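Local atomic coordinates of CrmK (Actinoalloteichus sp. WH1-2216-6, PDB entry 5I1V), a protein that binds FAD covalently and probably acts as an oxidase that recycles shunt products in caerulomycin biosynthesis. Residues Lys113-Thr118 against Asp210-Ala215; Arg218-Phe223 against Gln283-Val288; Ser222-Arg227 against Asp290-Met295; Lys343-Arg348 against Leu400-Met405. One frame throughout, in Å; residues are numbered along the deposited sequence.

Contact 1 (Lys113-Thr118 against Asp210-Ala215)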
# COMPACT_ATOMS: atom_id res chain seq x y z
N LYS A 113 -12.54 8.77 -6.59
CA LYS A 113 -13.75 8.56 -5.81
C LYS A 113 -14.53 9.88 -5.68
O LYS A 113 -15.75 9.90 -5.76
CB LYS A 113 -13.45 7.96 -4.45
CG LYS A 113 -12.86 6.56 -4.53
CD LYS A 113 -12.78 5.91 -3.18
CE LYS A 113 -11.94 4.66 -3.23
NZ LYS A 113 -12.12 3.89 -1.96
N ASN A 114 -13.83 10.98 -5.53
CA ASN A 114 -14.53 12.25 -5.31
C ASN A 114 -15.06 12.96 -6.56
O ASN A 114 -16.07 13.70 -6.49
CB ASN A 114 -13.67 13.20 -4.51
CG ASN A 114 -13.47 12.72 -3.10
OD1 ASN A 114 -14.39 12.76 -2.30
ND2 ASN A 114 -12.28 12.24 -2.80
N TYR A 115 -14.37 12.76 -7.67
CA TYR A 115 -14.71 13.49 -8.89
C TYR A 115 -14.89 12.66 -10.12
O TYR A 115 -15.43 13.17 -11.13
CB TYR A 115 -13.66 14.57 -9.15
CG TYR A 115 -13.25 15.42 -7.94
CD1 TYR A 115 -14.01 16.49 -7.52
CD2 TYR A 115 -12.09 15.13 -7.23
CE1 TYR A 115 -13.63 17.30 -6.44
CE2 TYR A 115 -11.69 15.92 -6.14
CZ TYR A 115 -12.48 16.99 -5.74
OH TYR A 115 -12.07 17.78 -4.68
N GLY A 116 -14.40 11.43 -10.08
CA GLY A 116 -14.55 10.53 -11.19
C GLY A 116 -13.50 10.71 -12.27
O GLY A 116 -13.67 10.22 -13.39
N VAL A 117 -12.41 11.40 -11.94
CA VAL A 117 -11.37 11.74 -12.93
C VAL A 117 -10.02 11.06 -12.57
O VAL A 117 -9.84 10.49 -11.48
CB VAL A 117 -11.24 13.31 -13.06
CG1 VAL A 117 -12.57 13.97 -13.23
CG2 VAL A 117 -10.60 13.97 -11.85
N THR A 118 -9.06 11.11 -13.48
CA THR A 118 -7.76 10.67 -13.23
C THR A 118 -6.75 11.45 -14.11
O THR A 118 -7.16 12.20 -14.97
CB THR A 118 -7.67 9.17 -13.48
OG1 THR A 118 -6.53 8.64 -12.81
CG2 THR A 118 -7.57 8.86 -14.92
N ASP A 210 -15.98 24.83 -15.64
CA ASP A 210 -15.10 24.74 -14.46
C ASP A 210 -15.51 23.83 -13.31
O ASP A 210 -14.99 23.95 -12.22
CB ASP A 210 -14.75 26.14 -13.98
CG ASP A 210 -15.93 26.92 -13.66
OD1 ASP A 210 -16.89 26.30 -13.15
OD2 ASP A 210 -15.93 28.15 -13.92
N ALA A 211 -16.40 22.90 -13.58
CA ALA A 211 -16.64 21.80 -12.67
C ALA A 211 -15.42 20.85 -12.64
O ALA A 211 -14.77 20.58 -13.67
CB ALA A 211 -17.90 21.05 -13.04
N PRO A 212 -15.14 20.31 -11.45
CA PRO A 212 -13.97 19.47 -11.33
C PRO A 212 -14.17 18.19 -12.08
O PRO A 212 -13.21 17.65 -12.57
CB PRO A 212 -13.89 19.19 -9.82
CG PRO A 212 -15.16 19.68 -9.20
CD PRO A 212 -15.67 20.74 -10.13
N GLU A 213 -15.42 17.73 -12.19
CA GLU A 213 -15.72 16.53 -12.95
C GLU A 213 -15.31 16.62 -14.42
O GLU A 213 -15.26 15.59 -15.12
CB GLU A 213 -17.20 16.21 -12.85
CG GLU A 213 -17.61 15.70 -11.49
CD GLU A 213 -17.79 16.80 -10.45
OE1 GLU A 213 -17.92 18.00 -10.79
OE2 GLU A 213 -17.80 16.45 -9.26
N GLU A 214 -15.10 17.83 -14.91
CA GLU A 214 -14.66 18.06 -16.28
C GLU A 214 -13.21 18.51 -16.40
O GLU A 214 -12.70 18.62 -17.52
CB GLU A 214 -15.55 19.11 -16.93
CG GLU A 214 -16.84 18.54 -17.48
CD GLU A 214 -17.87 18.34 -16.40
OE1 GLU A 214 -18.12 19.32 -15.66
OE2 GLU A 214 -18.42 17.21 -16.29
N ALA A 215 -12.55 18.80 -15.27
CA ALA A 215 -11.24 19.42 -15.31
C ALA A 215 -10.12 18.43 -15.62
O ALA A 215 -9.06 18.84 -16.07
CB ALA A 215 -10.98 20.18 -14.03
O HOH W 1 -18.89 14.02 -8.22

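Contact 2 (Arg218-Phe223 against Gln283-Val288)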
# COMPACT_ATOMS: atom_id res chain seq x y z
N ARG A 218 -11.93 11.39 -17.62
CA ARG A 218 -12.56 10.28 -16.95
C ARG A 218 -11.93 9.05 -17.51
O ARG A 218 -11.97 8.88 -18.71
CB ARG A 218 -14.06 10.24 -17.28
CG ARG A 218 -14.87 11.27 -16.55
CD ARG A 218 -16.35 11.04 -16.80
NE ARG A 218 -16.98 12.33 -17.01
CZ ARG A 218 -17.37 13.15 -16.04
NH1 ARG A 218 -17.21 12.80 -14.76
NH2 ARG A 218 -17.93 14.33 -16.34
N PRO A 219 -11.38 8.16 -16.67
CA PRO A 219 -10.84 6.94 -17.31
C PRO A 219 -11.97 6.04 -17.83
O PRO A 219 -13.14 6.28 -17.51
CB PRO A 219 -10.11 6.27 -16.17
CG PRO A 219 -10.91 6.64 -14.94
CD PRO A 219 -11.43 8.04 -15.21
N PRO A 220 -11.64 5.00 -18.62
CA PRO A 220 -12.66 4.00 -19.01
C PRO A 220 -13.24 3.32 -17.77
O PRO A 220 -12.54 3.14 -16.79
CB PRO A 220 -11.86 3.02 -19.86
CG PRO A 220 -10.73 3.86 -20.40
CD PRO A 220 -10.33 4.69 -19.22
N ALA A 221 -14.52 3.01 -17.76
CA ALA A 221 -15.13 2.52 -16.53
C ALA A 221 -14.59 1.14 -16.13
O ALA A 221 -14.44 0.88 -14.97
CB ALA A 221 -16.65 2.48 -16.67
N SER A 222 -14.27 0.29 -17.10
CA SER A 222 -13.81 -1.05 -16.76
C SER A 222 -13.03 -1.64 -17.90
O SER A 222 -13.11 -1.11 -19.02
CB SER A 222 -14.95 -1.95 -16.30
OG SER A 222 -15.65 -2.47 -17.37
N PHE A 223 -12.24 -2.66 -17.55
CA PHE A 223 -11.23 -3.25 -18.39
C PHE A 223 -11.33 -4.77 -18.36
O PHE A 223 -11.63 -5.36 -17.32
CB PHE A 223 -9.84 -2.91 -17.85
CG PHE A 223 -9.41 -1.52 -18.16
CD1 PHE A 223 -9.96 -0.48 -17.49
CD2 PHE A 223 -8.49 -1.27 -19.17
CE1 PHE A 223 -9.62 0.83 -17.80
CE2 PHE A 223 -8.14 0.02 -19.48
CZ PHE A 223 -8.71 1.08 -18.79
N GLN A 283 -4.37 -5.27 -20.61
CA GLN A 283 -5.66 -4.72 -20.30
C GLN A 283 -6.15 -3.94 -21.48
O GLN A 283 -5.38 -3.39 -22.21
CB GLN A 283 -5.62 -3.83 -19.03
CG GLN A 283 -4.74 -2.60 -19.17
CD GLN A 283 -4.55 -1.75 -17.92
OE1 GLN A 283 -4.13 -2.21 -16.89
NE2 GLN A 283 -4.81 -0.47 -18.03
N ILE A 284 -7.47 -3.89 -21.64
CA ILE A 284 -8.12 -3.15 -22.71
C ILE A 284 -9.48 -2.73 -22.20
O ILE A 284 -10.16 -3.50 -21.56
CB ILE A 284 -8.26 -3.98 -24.00
CG1 ILE A 284 -8.68 -3.12 -25.19
CG2 ILE A 284 -9.15 -5.19 -23.78
CD1 ILE A 284 -8.72 -3.84 -26.55
N PRO A 285 -9.85 -1.47 -22.43
CA PRO A 285 -11.17 -1.11 -21.94
C PRO A 285 -12.32 -1.94 -22.56
O PRO A 285 -12.27 -2.32 -23.73
CB PRO A 285 -11.31 0.35 -22.36
CG PRO A 285 -9.91 0.84 -22.58
CD PRO A 285 -9.18 -0.37 -23.12
N VAL A 286 -13.34 -2.20 -21.76
CA VAL A 286 -14.46 -3.04 -22.18
C VAL A 286 -15.24 -2.34 -23.31
O VAL A 286 -15.82 -3.01 -24.16
CB VAL A 286 -15.38 -3.35 -20.96
CG1 VAL A 286 -16.72 -3.92 -21.39
CG2 VAL A 286 -14.68 -4.33 -20.03
N ASP A 287 -15.21 -1.01 -23.33
CA ASP A 287 -15.96 -0.23 -24.30
C ASP A 287 -15.27 0.00 -25.66
O ASP A 287 -15.79 0.71 -26.50
CB ASP A 287 -16.41 1.12 -23.69
CG ASP A 287 -15.24 2.07 -23.37
OD1 ASP A 287 -14.08 1.64 -23.18
OD2 ASP A 287 -15.49 3.30 -23.27
N VAL A 288 -14.10 -0.58 -25.86
CA VAL A 288 -13.44 -0.53 -27.17
C VAL A 288 -14.22 -1.46 -28.10
O VAL A 288 -14.64 -2.51 -27.67
CB VAL A 288 -11.94 -0.97 -27.09
CG1 VAL A 288 -11.36 -1.30 -28.46
CG2 VAL A 288 -11.14 0.14 -26.46
O HOH W 2 -15.94 3.62 -20.11

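Contact 3 (Ser222-Arg227 against Asp290-Met295)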
# COMPACT_ATOMS: atom_id res chain seq x y z
N SER A 222 -14.27 0.29 -17.10
CA SER A 222 -13.81 -1.05 -16.76
C SER A 222 -13.03 -1.64 -17.90
O SER A 222 -13.11 -1.11 -19.02
CB SER A 222 -14.95 -1.95 -16.30
OG SER A 222 -15.65 -2.47 -17.37
N PHE A 223 -12.24 -2.66 -17.55
CA PHE A 223 -11.23 -3.25 -18.39
C PHE A 223 -11.33 -4.77 -18.36
O PHE A 223 -11.63 -5.36 -17.32
CB PHE A 223 -9.84 -2.91 -17.85
CG PHE A 223 -9.41 -1.52 -18.16
CD1 PHE A 223 -9.96 -0.48 -17.49
CD2 PHE A 223 -8.49 -1.27 -19.17
CE1 PHE A 223 -9.62 0.83 -17.80
CE2 PHE A 223 -8.14 0.02 -19.48
CZ PHE A 223 -8.71 1.08 -18.79
N HIS A 224 -11.04 -5.37 -19.50
CA HIS A 224 -10.72 -6.79 -19.56
C HIS A 224 -9.23 -6.93 -19.29
O HIS A 224 -8.41 -6.23 -19.91
CB HIS A 224 -10.99 -7.35 -20.96
CG HIS A 224 -12.42 -7.34 -21.37
ND1 HIS A 224 -13.37 -8.14 -20.77
CD2 HIS A 224 -13.08 -6.64 -22.33
CE1 HIS A 224 -14.55 -7.93 -21.33
NE2 HIS A 224 -14.40 -7.03 -22.28
N VAL A 225 -8.87 -7.87 -18.41
CA VAL A 225 -7.51 -8.01 -17.94
C VAL A 225 -7.08 -9.45 -18.26
O VAL A 225 -7.86 -10.36 -18.16
CB VAL A 225 -7.41 -7.75 -16.43
CG1 VAL A 225 -5.99 -7.98 -15.95
CG2 VAL A 225 -7.90 -6.32 -16.06
N ALA A 226 -5.85 -9.61 -18.71
CA ALA A 226 -5.29 -10.92 -18.94
C ALA A 226 -3.93 -10.97 -18.27
O ALA A 226 -3.10 -10.07 -18.43
CB ALA A 226 -5.14 -11.18 -20.43
N ARG A 227 -3.71 -12.04 -17.52
CA ARG A 227 -2.46 -12.22 -16.82
C ARG A 227 -1.95 -13.58 -17.33
O ARG A 227 -2.68 -14.56 -17.36
CB ARG A 227 -2.67 -12.17 -15.32
CG ARG A 227 -3.63 -11.01 -14.92
CD ARG A 227 -3.16 -10.17 -13.74
NE ARG A 227 -3.11 -10.98 -12.52
CZ ARG A 227 -2.09 -11.04 -11.67
NH1 ARG A 227 -0.99 -10.29 -11.82
NH2 ARG A 227 -2.18 -11.86 -10.61
N ASP A 290 -15.12 -4.44 -30.08
CA ASP A 290 -14.66 -5.84 -30.12
C ASP A 290 -13.52 -6.13 -29.13
O ASP A 290 -12.62 -6.94 -29.41
CB ASP A 290 -14.23 -6.22 -31.54
CG ASP A 290 -15.31 -5.93 -32.57
OD1 ASP A 290 -16.41 -6.53 -32.47
OD2 ASP A 290 -15.06 -5.08 -33.44
N ALA A 291 -13.59 -5.50 -27.97
CA ALA A 291 -12.47 -5.45 -27.02
C ALA A 291 -11.99 -6.82 -26.62
O ALA A 291 -10.78 -7.09 -26.63
CB ALA A 291 -12.88 -4.68 -25.79
N GLU A 292 -12.95 -7.66 -26.25
CA GLU A 292 -12.67 -9.00 -25.78
C GLU A 292 -11.95 -9.84 -26.86
O GLU A 292 -10.98 -10.53 -26.57
CB GLU A 292 -13.99 -9.65 -25.39
CG GLU A 292 -13.85 -10.84 -24.49
CD GLU A 292 -15.14 -11.17 -23.75
OE1 GLU A 292 -16.22 -10.57 -24.04
OE2 GLU A 292 -15.08 -12.03 -22.86
N GLU A 293 -12.42 -9.73 -28.10
CA GLU A 293 -11.79 -10.38 -29.24
C GLU A 293 -10.43 -9.83 -29.56
O GLU A 293 -9.54 -10.59 -29.99
CB GLU A 293 -12.64 -10.25 -30.51
CG GLU A 293 -13.53 -11.45 -30.80
CD GLU A 293 -13.96 -11.53 -32.26
OE1 GLU A 293 -13.63 -12.55 -32.92
OE2 GLU A 293 -14.62 -10.58 -32.75
N ARG A 294 -10.27 -8.52 -29.40
CA ARG A 294 -8.99 -7.89 -29.67
C ARG A 294 -7.92 -8.43 -28.73
O ARG A 294 -6.76 -8.63 -29.12
CB ARG A 294 -9.10 -6.36 -29.58
CG ARG A 294 -9.82 -5.80 -30.77
CD ARG A 294 -9.99 -4.28 -30.81
NE ARG A 294 -10.62 -3.99 -32.08
CZ ARG A 294 -9.99 -4.06 -33.26
NH1 ARG A 294 -8.69 -4.30 -33.33
NH2 ARG A 294 -10.66 -3.87 -34.37
N MET A 295 -8.30 -8.67 -27.48
CA MET A 295 -7.38 -9.24 -26.52
C MET A 295 -7.03 -10.69 -26.94
O MET A 295 -5.89 -11.10 -26.83
CB MET A 295 -8.01 -9.24 -25.12
CG MET A 295 -7.14 -9.87 -24.03
SD MET A 295 -5.61 -8.99 -23.68
CE MET A 295 -6.26 -7.44 -22.98

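Contact 4 (Lys343-Arg348 against Leu400-Met405)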
# COMPACT_ATOMS: atom_id res chain seq x y z
N LYS A 343 17.73 0.25 -14.47
CA LYS A 343 18.19 0.85 -15.69
C LYS A 343 16.99 0.98 -16.66
O LYS A 343 15.95 0.37 -16.47
CB LYS A 343 19.31 -0.00 -16.33
CG LYS A 343 20.55 -0.17 -15.46
CD LYS A 343 21.63 -0.96 -16.17
CE LYS A 343 22.93 -0.96 -15.40
NZ LYS A 343 23.82 0.15 -15.85
N SER A 344 17.17 1.75 -17.69
CA SER A 344 16.13 2.15 -18.58
C SER A 344 16.69 2.26 -19.99
O SER A 344 17.85 2.63 -20.16
CB SER A 344 15.61 3.50 -18.07
OG SER A 344 15.21 4.35 -19.10
N ALA A 345 15.87 1.93 -20.98
CA ALA A 345 16.22 2.07 -22.42
C ALA A 345 14.90 2.11 -23.21
O ALA A 345 14.06 1.22 -23.09
CB ALA A 345 17.14 0.94 -22.93
N ASP A 346 14.71 3.13 -24.01
CA ASP A 346 13.48 3.27 -24.79
C ASP A 346 13.73 3.06 -26.26
O ASP A 346 14.79 3.41 -26.74
CB ASP A 346 12.88 4.65 -24.53
CG ASP A 346 12.54 4.85 -23.07
OD1 ASP A 346 12.59 3.80 -22.31
OD2 ASP A 346 12.26 6.01 -22.69
N LEU A 347 12.73 2.50 -26.94
CA LEU A 347 12.87 1.92 -28.29
C LEU A 347 11.84 2.52 -29.22
O LEU A 347 10.71 2.82 -28.80
CB LEU A 347 12.61 0.41 -28.28
CG LEU A 347 13.59 -0.50 -27.54
CD1 LEU A 347 12.97 -1.87 -27.33
CD2 LEU A 347 14.90 -0.62 -28.31
N ARG A 348 12.21 2.66 -30.49
CA ARG A 348 11.22 3.02 -31.53
C ARG A 348 11.31 2.00 -32.67
O ARG A 348 10.67 2.14 -33.69
CB ARG A 348 11.43 4.44 -32.05
CG ARG A 348 12.85 4.67 -32.57
CD ARG A 348 13.19 6.14 -32.78
NE ARG A 348 12.53 6.65 -33.97
CZ ARG A 348 11.41 7.38 -33.99
NH1 ARG A 348 10.78 7.75 -32.87
NH2 ARG A 348 10.91 7.75 -35.17
N LEU A 400 8.00 2.29 -27.24
CA LEU A 400 8.07 1.22 -26.30
C LEU A 400 9.17 1.55 -25.28
O LEU A 400 10.20 2.11 -25.64
CB LEU A 400 8.38 -0.08 -27.06
CG LEU A 400 8.09 -1.31 -26.22
CD1 LEU A 400 7.35 -2.38 -26.98
CD2 LEU A 400 9.41 -1.82 -25.65
N LYS A 401 8.91 1.28 -24.02
CA LYS A 401 9.88 1.48 -22.96
C LYS A 401 10.38 0.13 -22.45
O LYS A 401 9.64 -0.88 -22.49
CB LYS A 401 9.28 2.28 -21.83
CG LYS A 401 8.91 3.69 -22.19
CD LYS A 401 8.46 4.47 -20.97
CE LYS A 401 8.82 5.94 -21.06
NZ LYS A 401 10.26 6.14 -20.82
N THR A 402 11.63 0.11 -22.01
CA THR A 402 12.17 -1.07 -21.36
C THR A 402 12.86 -0.61 -20.06
O THR A 402 13.39 0.49 -19.97
CB THR A 402 13.18 -1.87 -22.22
OG1 THR A 402 14.46 -1.23 -22.19
CG2 THR A 402 12.66 -2.06 -23.66
N PHE A 403 12.82 -1.50 -19.09
CA PHE A 403 13.18 -1.26 -17.72
C PHE A 403 13.92 -2.53 -17.27
O PHE A 403 13.56 -3.63 -17.69
CB PHE A 403 11.87 -1.06 -16.96
CG PHE A 403 12.03 -0.89 -15.48
CD1 PHE A 403 12.68 0.23 -14.97
CD2 PHE A 403 11.53 -1.82 -14.61
CE1 PHE A 403 12.83 0.40 -13.60
CE2 PHE A 403 11.66 -1.66 -13.23
CZ PHE A 403 12.32 -0.55 -12.73
N TYR A 404 14.97 -2.36 -16.47
CA TYR A 404 15.79 -3.43 -15.93
C TYR A 404 15.84 -3.21 -14.43
O TYR A 404 15.99 -2.05 -13.99
CB TYR A 404 17.22 -3.34 -16.43
CG TYR A 404 17.37 -3.42 -17.91
CD1 TYR A 404 16.89 -2.43 -18.76
CD2 TYR A 404 18.05 -4.49 -18.49
CE1 TYR A 404 17.06 -2.51 -20.13
CE2 TYR A 404 18.20 -4.58 -19.86
CZ TYR A 404 17.71 -3.61 -20.67
OH TYR A 404 17.94 -3.74 -22.03
N MET A 405 15.67 -4.27 -13.65
CA MET A 405 15.73 -4.16 -12.21
C MET A 405 16.30 -5.44 -11.55
O MET A 405 16.12 -6.55 -12.06
CB MET A 405 14.37 -3.70 -11.67
CG MET A 405 13.55 -4.63 -10.79
SD MET A 405 13.32 -4.04 -9.06
CE MET A 405 13.17 -2.25 -9.18
O HOH W 3 12.66 3.14 -19.74

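Contact 1 (Lys113-Thr118 against Asp210-Ala215)
Glu213 OE2 is gripped by two partners. A water donates to it at 2.9 Å, and Arg4 of the second subunit forms a salt bridge with it. The same water reaches back to Asn114 O, where its bond is weak, so it links the two segments. Glu213 gets there by a bend at chi2 (79°), which curls the carboxylate back toward the end of helix 104-115. On the way Glu213 CG passes 3.4 Å from Tyr115 O. OE2 then lies near the plane of the Tyr115 ring, at its edge.

The apolar part of the contact is Tyr115 against Pro212. The two side chains cross at about a right angle, and Tyr115 CD1 lies 3.5 Å from Pro212 CB. The CB of Asn114 covers part of one face of the same ring. Next to this pair, Val117 turns CG1 to the backbone, 3.7 Å from Glu213 O. Phe96 meets the Tyr115 ring edge-to-face. Gly116, with phi 83°, ends the helix and turns the chain so that Val117 also faces 210-215. This is a helix C-terminus closed by a glycine with positive phi. The helix end belongs to the FAD-binding family region, and the contact lies at the subunit interface.

Contact 2 (Arg218-Phe223 against Gln283-Val288)
Phe223 has the largest part in this contact. Phe223 CB lies 3.8 Å from Ile284 O. CG is anti to the carbonyl carbon, which lays the ring alongside Pro285. Phe223 CD2 comes next and meets the peptide between Ile284 and Pro285, 3.5 Å from Pro285 N. Phe223 CE2 has two neighbours: it lies 3.7 Å from Pro285 CG and also touches the amide nitrogen NE2 of Gln283. CZ, at the tip, still touches Pro285 CG. One face of the Phe223 ring is covered by Pro285 CA in a CH-pi contact, 22° off the ring normal and offset toward the rim. The amide of Gln283 crosses the ring obliquely, the two planes 60° apart.

Phe223 and Pro285 form an antiparallel non-hydrogen-bonded pair. They join neighbouring strands 222-231 and 277-285 of the large antiparallel sheet, just where 222-231 begins and 277-285 ends. Beyond the pair, Val286 N donates to Ser222 O at 3.0 Å. The N-H points almost straight at the oxygen (172°), although the donor sits above the carbonyl plane. Ser222 O is also approached by Pro285 CA in a CA-H...O contact.

From Pro285 to Val288 the chain makes a type I turn. Val286 packs CG2 against Ser222 OG at 3.4 Å. Pro220 lies side by side with Pro285, on the same side of its ring as Phe223, with Pro220 CB 3.7 Å from Pro285 CB. Near Asp287, which is exposed, a water accepts from Ala221 N at 2.8 Å and donates weakly to Asp287 OD2. Leu141 and Thr322 also pack on the Phe223 side chain.

Contact 3 (Ser222-Arg227 against Asp290-Met295)
Van der Waals packing carries this contact, and its centre is the imidazole of His224. The ring has CG anti to the carbonyl carbon and reaches toward the first turn of helix 291-303. Glu292 CB lies over one ring face, offset toward the rim and 4.1 Å from His224 NE2. Ala291 CB sits at the ring edge, near its plane, 4.0 Å from His224 CD2. The imidazole is thus fitted against two successive residues of the helix.

The apolar pair is further along. Met295 has CG anti to the backbone N (chi1 178°) and then bends at both chi2 and chi3. The bends bring Met295 SD to 3.9 Å from Ala226 CB. The terminal methyl CE of Met295 curls back to 3.9 Å from His224 O. Ala226 offers only a methyl, so the thioether comes close to the strand. Met295 also packs on Ala282 and Ile284 of the adjacent strand 277-285.

The charged groups meet only loosely. Glu292 is extended beyond CG, and its carboxylate is turned 23° from the imidazole plane. His224 NE2 and Glu292 OE1 remain 4.4 Å apart, too far for a bond. The nearby carboxylate may slightly favour the protonated form of His224, whose charge state is not known.

The short strand and helix segments run nearly parallel, 20° apart, with their axes 9.4 Å from each other at closest approach. His224 and Ala226 point toward the helix, while Val225 points away from it. This is alpha+beta layering, with helix 291-303 packed along one face of the large antiparallel sheet.

Contact 4 (Lys343-Arg348 against Leu400-Met405)
The Tyr404 ring has Lys343 O at its edge, near its plane, 3.7 Å from Tyr404 CD1. Ala345 CB and Ser344 N approach the same ring obliquely. The Phe403 ring, pointing to the other side of the sheet, is met obliquely by Lys343 O.

The backbones form a regular antiparallel ladder from Lys343-Tyr404 to Leu347-Leu400. Leu347 N gives one of its straightest bonds, 2.9 Å to Leu400 O at 170°. Ala345 O is gripped twice. Thr402 N approaches from above the carbonyl plane. Thr402 OG1 donates to Ala345 O in that plane, on a lone pair, at 2.6 Å.

On the face of Ser344, Asp346, Lys401 and Phe403, Asp346 and Lys401 lie side by side. The lysine bends at chi3 and chi4 to place Lys401 NZ 2.7 Å from Asp346 OD2 in a salt bridge, with NZ above the carboxylate plane. A water donates to Asp346 OD1 and Thr402 O and accepts from Ser344 OG, which in turn bonds Tyr446 N. Lys401 makes cation-pi contacts with Tyr446 and Tyr380 and touches Tyr138; since Tyr138 and Tyr446 bind FAD, this face is second shell to the flavin.

On the other face Leu347 CD1 packs on Thr402 CG2 at 3.7 Å. There helix 414-428 covers Lys343 and Tyr404, while strands 374-379 and 442-444 flank the pair in the sheet.

How the contacts relate
Contacts 2, 3 and 4 all belong to the large antiparallel sheet. Contacts 2 and 3 share Ser222 and Phe223, with centres 9 Å apart. One joins strand 222-231 to its neighbour, the other to a helix on the sheet. Contact 4 lies deepest, about 11 Å from the chain centre, and combines a full backbone ladder with a buried ion pair near the flavin. Contacts 1 and 3 are also buried but lie far from that centre. Contact 2 is partly buried, with a single direct hydrogen bond. Contact 3 relies on packing alone. Contact 1, away from the sheet at the subunit interface, has a water bridge and polar ties to the second subunit. It touches contact 2 through Arg218 and Pro219.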